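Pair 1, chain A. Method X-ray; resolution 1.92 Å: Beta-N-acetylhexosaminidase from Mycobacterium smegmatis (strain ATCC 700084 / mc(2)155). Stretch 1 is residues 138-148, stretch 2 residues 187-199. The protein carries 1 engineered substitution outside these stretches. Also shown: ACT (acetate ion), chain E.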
# COMPACT_ATOMS: atom_id res chain seq x y z
N ILE A 138 -2.21 4.13 21.11
CA ILE A 138 -1.33 5.02 20.37
C ILE A 138 -1.76 5.13 18.91
O ILE A 138 -1.84 6.24 18.36
CB ILE A 138 0.13 4.55 20.46
CG1 ILE A 138 0.66 4.76 21.87
CG2 ILE A 138 0.98 5.29 19.45
CD1 ILE A 138 2.04 4.14 22.11
N ALA A 139 -2.06 3.99 18.29
CA ALA A 139 -2.49 3.95 16.90
C ALA A 139 -3.84 4.64 16.70
O ALA A 139 -4.05 5.34 15.71
CB ALA A 139 -2.57 2.50 16.40
N LEU A 140 -4.75 4.44 17.65
CA LEU A 140 -6.04 5.13 17.63
C LEU A 140 -5.86 6.64 17.67
O LEU A 140 -6.43 7.37 16.85
CB LEU A 140 -6.91 4.67 18.81
CG LEU A 140 -8.29 5.36 18.90
CD1 LEU A 140 -9.14 5.12 17.64
CD2 LEU A 140 -9.04 4.90 20.15
N ASP A 141 -5.10 7.13 18.65
CA ASP A 141 -4.84 8.56 18.78
C ASP A 141 -4.22 9.15 17.52
O ASP A 141 -4.63 10.22 17.05
CB ASP A 141 -3.93 8.85 19.98
CG ASP A 141 -4.65 8.69 21.32
OD1 ASP A 141 -5.90 8.64 21.34
OD2 ASP A 141 -3.96 8.62 22.36
N ARG A 142 -3.23 8.46 16.97
CA ARG A 142 -2.56 8.97 15.78
C ARG A 142 -3.41 8.87 14.52
O ARG A 142 -3.38 9.74 13.67
CB ARG A 142 -1.20 8.31 15.59
CG ARG A 142 -0.22 8.73 16.68
CD ARG A 142 1.07 7.94 16.61
NE ARG A 142 1.96 8.36 15.53
CZ ARG A 142 2.69 9.48 15.56
NH1 ARG A 142 2.59 10.31 16.59
NH2 ARG A 142 3.50 9.77 14.55
N GLY A 143 -4.20 7.81 14.43
CA GLY A 143 -5.19 7.69 13.37
C GLY A 143 -6.16 8.86 13.32
O GLY A 143 -6.48 9.37 12.25
N ARG A 144 -6.66 9.28 14.48
CA ARG A 144 -7.58 10.41 14.53
C ARG A 144 -6.87 11.67 14.07
O ARG A 144 -7.45 12.49 13.37
CB ARG A 144 -8.15 10.58 15.94
CG ARG A 144 -9.16 9.51 16.31
CD ARG A 144 -9.48 9.52 17.78
NE ARG A 144 -10.49 8.50 18.11
CZ ARG A 144 -10.79 8.11 19.34
NH1 ARG A 144 -10.15 8.64 20.37
NH2 ARG A 144 -11.72 7.17 19.53
N LYS A 145 -5.60 11.81 14.46
CA LYS A 145 -4.81 12.98 14.06
C LYS A 145 -4.59 12.98 12.55
O LYS A 145 -4.60 14.04 11.93
CB LYS A 145 -3.49 13.05 14.82
CG LYS A 145 -3.63 13.43 16.29
CD LYS A 145 -2.30 13.25 17.03
CE LYS A 145 -2.41 13.51 18.52
NZ LYS A 145 -1.07 13.47 19.20
N MSE A 146 -4.43 11.80 11.96
CA MSE A 146 -4.35 11.67 10.50
C MSE A 146 -5.66 12.01 9.79
O MSE A 146 -5.66 12.68 8.77
CB MSE A 146 -3.93 10.24 10.10
CG MSE A 146 -2.50 9.93 10.43
SE MSE A 146 -2.13 8.08 9.94
CE MSE A 146 -1.42 7.47 11.67
N ARG A 147 -6.77 11.52 10.34
CA ARG A 147 -8.09 11.85 9.81
C ARG A 147 -8.33 13.36 9.79
O ARG A 147 -8.86 13.88 8.82
CB ARG A 147 -9.20 11.21 10.65
CG ARG A 147 -9.30 9.69 10.60
CD ARG A 147 -9.59 9.15 9.20
NE ARG A 147 -10.79 9.67 8.54
CZ ARG A 147 -12.04 9.35 8.85
NH1 ARG A 147 -12.29 8.56 9.90
NH2 ARG A 147 -13.05 9.86 8.14
N ASP A 148 -7.95 14.04 10.87
CA ASP A 148 -8.08 15.51 10.94
C ASP A 148 -7.36 16.20 9.77
O ASP A 148 -7.76 17.27 9.31
CB ASP A 148 -7.50 16.04 12.25
CG ASP A 148 -8.54 16.23 13.33
OD1 ASP A 148 -9.73 16.47 13.00
OD2 ASP A 148 -8.16 16.16 14.52
N GLY A 187 -1.22 -6.25 14.95
CA GLY A 187 -2.67 -6.40 15.00
C GLY A 187 -3.32 -5.28 15.79
O GLY A 187 -4.35 -4.72 15.38
N ALA A 188 -2.70 -4.94 16.91
CA ALA A 188 -3.18 -3.85 17.75
C ALA A 188 -3.06 -2.53 17.02
O ALA A 188 -3.97 -1.69 17.08
CB ALA A 188 -2.39 -3.80 19.08
N TYR A 189 -1.95 -2.36 16.31
CA TYR A 189 -1.71 -1.10 15.60
C TYR A 189 -2.75 -0.95 14.48
O TYR A 189 -3.30 0.13 14.27
CB TYR A 189 -0.27 -1.01 15.05
CG TYR A 189 0.20 0.43 14.87
CD1 TYR A 189 -0.18 1.17 13.75
CD2 TYR A 189 0.99 1.05 15.83
CE1 TYR A 189 0.23 2.50 13.60
CE2 TYR A 189 1.41 2.39 15.68
CZ TYR A 189 1.02 3.09 14.56
OH TYR A 189 1.42 4.41 14.41
N ALA A 190 -3.00 -2.04 13.77
CA ALA A 190 -3.97 -2.01 12.66
C ALA A 190 -5.37 -1.72 13.20
O ALA A 190 -6.14 -0.96 12.59
CB ALA A 190 -3.95 -3.32 11.87
N ARG A 191 -5.68 -2.30 14.36
CA ARG A 191 -7.00 -2.16 14.96
C ARG A 191 -7.24 -0.71 15.38
O ARG A 191 -8.35 -0.18 15.24
CB ARG A 191 -7.15 -3.15 16.13
CG ARG A 191 -8.55 -3.24 16.73
CD ARG A 191 -8.70 -4.46 17.65
NE ARG A 191 -7.55 -4.65 18.53
CZ ARG A 191 -7.46 -4.22 19.79
NH1 ARG A 191 -8.48 -3.56 20.34
NH2 ARG A 191 -6.36 -4.46 20.49
N GLY A 192 -6.19 -0.07 15.90
CA GLY A 192 -6.25 1.33 16.30
C GLY A 192 -6.51 2.24 15.12
O GLY A 192 -7.37 3.12 15.18
N LEU A 193 -5.78 2.01 14.03
CA LEU A 193 -5.98 2.79 12.81
C LEU A 193 -7.39 2.61 12.29
O LEU A 193 -8.09 3.57 11.97
CB LEU A 193 -4.98 2.37 11.73
CG LEU A 193 -3.51 2.72 11.95
CD1 LEU A 193 -2.68 2.20 10.79
CD2 LEU A 193 -3.31 4.23 12.10
N ARG A 194 -7.81 1.34 12.20
CA ARG A 194 -9.14 0.97 11.73
C ARG A 194 -10.23 1.64 12.57
O ARG A 194 -11.22 2.15 12.03
CB ARG A 194 -9.28 -0.58 11.78
CG ARG A 194 -10.65 -1.17 11.55
CD ARG A 194 -10.58 -2.74 11.55
NE ARG A 194 -9.45 -3.15 10.72
CZ ARG A 194 -8.40 -3.84 11.12
NH1 ARG A 194 -7.42 -4.10 10.26
NH2 ARG A 194 -8.31 -4.29 12.37
N ASP A 195 -10.08 1.62 13.89
CA ASP A 195 -11.10 2.24 14.75
C ASP A 195 -11.13 3.77 14.63
O ASP A 195 -12.14 4.40 14.97
CB ASP A 195 -10.92 1.81 16.22
CG ASP A 195 -11.30 0.35 16.46
OD1 ASP A 195 -11.89 -0.26 15.55
OD2 ASP A 195 -10.99 -0.20 17.55
N ALA A 196 -10.04 4.35 14.16
CA ALA A 196 -10.01 5.78 13.83
C ALA A 196 -10.66 6.05 12.47
O ALA A 196 -10.96 7.20 12.13
CB ALA A 196 -8.57 6.31 13.82
N GLY A 197 -10.88 5.00 11.69
CA GLY A 197 -11.48 5.14 10.37
C GLY A 197 -10.45 5.30 9.27
O GLY A 197 -10.79 5.68 8.14
N VAL A 198 -9.20 4.97 9.58
CA VAL A 198 -8.12 4.97 8.60
C VAL A 198 -7.99 3.55 8.09
O VAL A 198 -8.09 2.62 8.88
CB VAL A 198 -6.77 5.39 9.26
CG1 VAL A 198 -5.61 5.25 8.27
CG2 VAL A 198 -6.85 6.82 9.78
N LEU A 199 -7.79 3.38 6.78
CA LEU A 199 -7.56 2.04 6.25
C LEU A 199 -6.12 1.62 6.51
O LEU A 199 -5.19 2.23 5.98
CB LEU A 199 -7.81 2.00 4.73
CG LEU A 199 -7.52 0.65 4.06
CD1 LEU A 199 -8.56 -0.44 4.49
CD2 LEU A 199 -7.51 0.81 2.53
C ACT E . 0.37 10.06 19.67
O ACT E . -0.55 10.89 19.50
OXT ACT E . 1.46 10.34 19.13
CH3 ACT E . 0.16 8.79 20.44
O HOH W 1 2.66 6.67 13.43
O HOH W 2 -12.89 5.38 17.59

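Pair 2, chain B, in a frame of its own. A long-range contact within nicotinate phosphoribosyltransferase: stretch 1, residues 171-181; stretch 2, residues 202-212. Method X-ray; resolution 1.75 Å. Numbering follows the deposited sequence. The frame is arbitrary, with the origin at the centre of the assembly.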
# COMPACT_ATOMS: atom_id res chain seq x y z
N GLN B 171 -2.70 -13.42 19.15
CA GLN B 171 -1.87 -13.86 18.02
C GLN B 171 -0.96 -12.74 17.49
O GLN B 171 0.24 -12.94 17.20
CB GLN B 171 -2.79 -14.42 16.94
CG GLN B 171 -2.09 -14.80 15.69
CD GLN B 171 -3.03 -15.47 14.71
OE1 GLN B 171 -3.17 -16.70 14.72
NE2 GLN B 171 -3.70 -14.70 13.91
N ALA B 172 -1.54 -11.55 17.37
CA ALA B 172 -0.77 -10.38 16.98
C ALA B 172 0.30 -10.03 18.02
O ALA B 172 1.44 -9.69 17.66
CB ALA B 172 -1.67 -9.19 16.72
N GLU B 173 -0.08 -10.07 19.28
CA GLU B 173 0.84 -9.82 20.39
C GLU B 173 2.06 -10.74 20.37
O GLU B 173 3.21 -10.28 20.48
CB GLU B 173 0.11 -9.95 21.71
CG GLU B 173 0.98 -9.57 22.89
CD GLU B 173 0.36 -9.93 24.24
OE1 GLU B 173 -0.69 -10.60 24.32
OE2 GLU B 173 0.96 -9.54 25.26
N LYS B 174 1.81 -12.02 20.15
CA LYS B 174 2.88 -13.02 20.05
C LYS B 174 3.81 -12.74 18.90
O LYS B 174 5.03 -12.87 19.05
CB LYS B 174 2.31 -14.44 19.95
CG LYS B 174 3.36 -15.48 19.69
CD LYS B 174 2.86 -16.89 19.88
CE LYS B 174 3.96 -17.94 19.68
NZ LYS B 174 3.24 -19.26 19.50
N LYS B 175 3.26 -12.36 17.73
CA LYS B 175 4.07 -12.01 16.57
C LYS B 175 4.96 -10.82 16.91
O LYS B 175 6.16 -10.87 16.73
CB LYS B 175 3.21 -11.68 15.36
CG LYS B 175 2.45 -12.92 14.87
CD LYS B 175 1.57 -12.55 13.69
CE LYS B 175 0.73 -13.70 13.24
NZ LYS B 175 -0.26 -13.26 12.18
N ALA B 176 4.35 -9.77 17.45
CA ALA B 176 5.08 -8.57 17.80
C ALA B 176 6.21 -8.89 18.80
O ALA B 176 7.32 -8.41 18.64
CB ALA B 176 4.14 -7.55 18.33
N GLU B 177 5.93 -9.72 19.77
CA GLU B 177 6.92 -10.04 20.79
C GLU B 177 8.08 -10.78 20.19
O GLU B 177 9.21 -10.53 20.56
CB GLU B 177 6.28 -10.82 21.92
CG GLU B 177 5.30 -9.94 22.72
CD GLU B 177 4.78 -10.56 23.99
OE1 GLU B 177 5.11 -11.74 24.25
OE2 GLU B 177 4.08 -9.82 24.75
N THR B 178 7.83 -11.68 19.25
CA THR B 178 8.94 -12.35 18.57
C THR B 178 9.80 -11.38 17.80
O THR B 178 11.05 -11.43 17.83
CB THR B 178 8.43 -13.49 17.69
OG1 THR B 178 7.68 -14.41 18.50
CG2 THR B 178 9.57 -14.24 17.01
N LEU B 179 9.15 -10.49 17.07
CA LEU B 179 9.83 -9.48 16.29
C LEU B 179 10.74 -8.64 17.20
O LEU B 179 11.91 -8.50 16.93
CB LEU B 179 8.80 -8.66 15.52
CG LEU B 179 8.10 -9.37 14.36
CD1 LEU B 179 6.80 -8.63 13.92
CD2 LEU B 179 9.01 -9.58 13.19
N PHE B 180 10.18 -8.13 18.29
CA PHE B 180 10.93 -7.30 19.22
C PHE B 180 12.11 -8.06 19.85
O PHE B 180 13.20 -7.52 19.96
CB PHE B 180 10.01 -6.78 20.31
CG PHE B 180 8.93 -5.84 19.85
CD1 PHE B 180 9.11 -4.92 18.80
CD2 PHE B 180 7.73 -5.85 20.52
CE1 PHE B 180 8.09 -4.06 18.47
CE2 PHE B 180 6.73 -5.02 20.17
CZ PHE B 180 6.90 -4.13 19.16
N ASP B 181 11.92 -9.33 20.20
CA ASP B 181 13.07 -10.15 20.69
C ASP B 181 14.21 -10.29 19.73
O ASP B 181 15.34 -10.52 20.14
CB ASP B 181 12.65 -11.55 21.01
CG ASP B 181 11.66 -11.62 22.09
OD1 ASP B 181 11.52 -10.66 22.88
OD2 ASP B 181 11.00 -12.67 22.14
N LEU B 202 -8.11 -4.96 16.50
CA LEU B 202 -7.68 -5.97 17.47
C LEU B 202 -6.20 -6.27 17.35
O LEU B 202 -5.54 -6.42 18.36
CB LEU B 202 -8.49 -7.25 17.33
CG LEU B 202 -9.91 -7.20 17.83
CD1 LEU B 202 -10.58 -8.49 17.38
CD2 LEU B 202 -9.91 -7.01 19.33
N ILE B 203 -5.67 -6.36 16.13
CA ILE B 203 -4.23 -6.60 15.96
C ILE B 203 -3.39 -5.38 16.40
O ILE B 203 -2.33 -5.54 16.98
CB ILE B 203 -3.86 -7.24 14.59
CG1 ILE B 203 -3.96 -6.26 13.46
CG2 ILE B 203 -4.67 -8.51 14.38
CD1 ILE B 203 -2.74 -5.38 13.32
N MSE B 204 -3.94 -4.17 16.25
CA MSE B 204 -3.28 -2.97 16.79
C MSE B 204 -3.18 -3.07 18.31
O MSE B 204 -2.13 -2.79 18.91
CB MSE B 204 -4.03 -1.70 16.40
CG MSE B 204 -3.85 -1.21 14.95
SE MSE B 204 -1.96 -0.94 14.44
CE MSE B 204 -1.51 0.48 15.78
N GLN B 205 -4.29 -3.46 18.94
CA GLN B 205 -4.31 -3.77 20.39
C GLN B 205 -3.25 -4.76 20.80
O GLN B 205 -2.54 -4.52 21.81
CB GLN B 205 -5.71 -4.25 20.83
CG GLN B 205 -6.74 -3.16 20.79
CD GLN B 205 -8.09 -3.68 21.29
OE1 GLN B 205 -8.14 -4.34 22.32
NE2 GLN B 205 -9.17 -3.42 20.55
N GLY B 206 -3.07 -5.82 20.02
CA GLY B 206 -2.04 -6.86 20.34
C GLY B 206 -0.63 -6.39 20.26
O GLY B 206 0.20 -6.63 21.16
N ILE B 207 -0.37 -5.63 19.22
CA ILE B 207 0.95 -5.03 18.98
C ILE B 207 1.25 -4.08 20.15
O ILE B 207 2.33 -4.17 20.76
CB ILE B 207 1.03 -4.32 17.60
CG1 ILE B 207 1.00 -5.35 16.44
CG2 ILE B 207 2.31 -3.42 17.51
CD1 ILE B 207 0.70 -4.77 15.08
N MSE B 208 0.32 -3.20 20.49
CA MSE B 208 0.59 -2.22 21.54
C MSE B 208 0.75 -2.95 22.89
O MSE B 208 1.52 -2.52 23.71
CB MSE B 208 -0.52 -1.19 21.65
CG MSE B 208 -0.70 -0.32 20.40
SE MSE B 208 0.96 0.30 19.59
CE MSE B 208 1.58 1.49 21.10
N LYS B 209 0.04 -4.05 23.09
CA LYS B 209 0.16 -4.83 24.34
C LYS B 209 1.57 -5.38 24.41
O LYS B 209 2.18 -5.40 25.46
CB LYS B 209 -0.86 -5.98 24.40
CG LYS B 209 -0.80 -6.73 25.73
CD LYS B 209 -1.84 -7.83 25.91
CE LYS B 209 -1.59 -8.63 27.26
NZ LYS B 209 -2.20 -8.03 28.45
N ALA B 210 2.08 -5.84 23.27
CA ALA B 210 3.47 -6.26 23.14
C ALA B 210 4.48 -5.12 23.44
O ALA B 210 5.45 -5.30 24.19
CB ALA B 210 3.71 -6.86 21.75
N VAL B 211 4.28 -3.96 22.81
CA VAL B 211 5.14 -2.82 23.06
C VAL B 211 5.24 -2.53 24.58
O VAL B 211 6.32 -2.35 25.14
CB VAL B 211 4.64 -1.58 22.31
CG1 VAL B 211 5.45 -0.35 22.73
CG2 VAL B 211 4.75 -1.77 20.77
N ASN B 212 4.07 -2.46 25.21
CA ASN B 212 3.93 -2.04 26.61
C ASN B 212 4.33 -3.05 27.64
O ASN B 212 4.43 -2.71 28.82
CB ASN B 212 2.53 -1.50 26.83
CG ASN B 212 2.34 -0.15 26.12
OD1 ASN B 212 3.27 0.66 26.11
ND2 ASN B 212 1.19 0.07 25.48
O HOH W 3 6.28 -7.53 25.41

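Close helix packing is favoured where small residues lie between the backbones, and the two pairs compared here illustrate how much freedom remains once that condition is met. In pair 1 the helix axes come within 7.0 Å and their N-to-C directions differ by 36°; in pair 2 the values are 7.1 Å and 42°, and the signed crossing angle is negative in both. The central 14 residues superpose with an RMSD of 0.4 Å.

The closest approach of CA atoms falls at matched positions in the two pairs. Gly192(A) matches Gly206(B), and the CA atoms of Leu140(A) and Gly192(A) lie 4.0 Å apart, those of Glu173(B) and Gly206(B) 4.1 Å. A CB on either glycine would point toward the partner helix and clash: with Ala139(A) CB and Leu140(A) N in pair 1, with Ala172(B) CB and Glu173(B) N in pair 2. The bare backbone also permits a CA-H...O contact, Leu140(A) CA to Gly192(A) O at 3.4 Å and Glu173(B) CA to Gly206(B) O at 3.3 Å.

Around this point, equivalent alanines meet different partners. Ala139(A) CB sits over the face of the Tyr189(A) ring, 3.7 Å from its centroid, whereas the matching Ala172(B) CB packs against Ile203(B) CB at 3.6 Å. A second matched pair, Ala196(A) and Ala210(B), points toward the opposing helix. In pair 1 it faces Gly143(A), whose C atom lies 3.5 Å from Ala196(A) CB; a CB on that glycine would clash with the alanine methyl. Pair 2 has Ala176(B) at the matching position, and its CB rests 3.5 Å from Ala210(B) CB, which sits as a knob among Glu173(B), Ala176(B), Glu177(B) and Phe180(B).

The far end shows the sharpest divergence. Arg147(A) and Phe180(B) occupy the same position and both point toward the second helix. The arginine NH1 donates a hydrogen bond to Ala196(A) O at 2.9 Å, where the chain leaves the helix through the Schellman motif at Gly197(A). In pair 2 the helix continues, and the phenylalanine instead makes apolar contacts, from CE2 to Ala210(B) CB at 3.9 Å and from CZ to Val211(B) CG2 at 3.6 Å.

Water-mediated links differ in detail, although the matched Arg144(A) and Glu177(B) side chains each reach a backbone O of the second stretch through a water. One water joins Arg142(A) NE to Tyr189(A) OH and another joins Arg144(A) NH2 to Asp195(A) O; in pair 2 a water donates to Ala210(B) O and, weakly, to Glu177(B) OE2. Small residues permit the close spacing, while the surrounding chemistry varies.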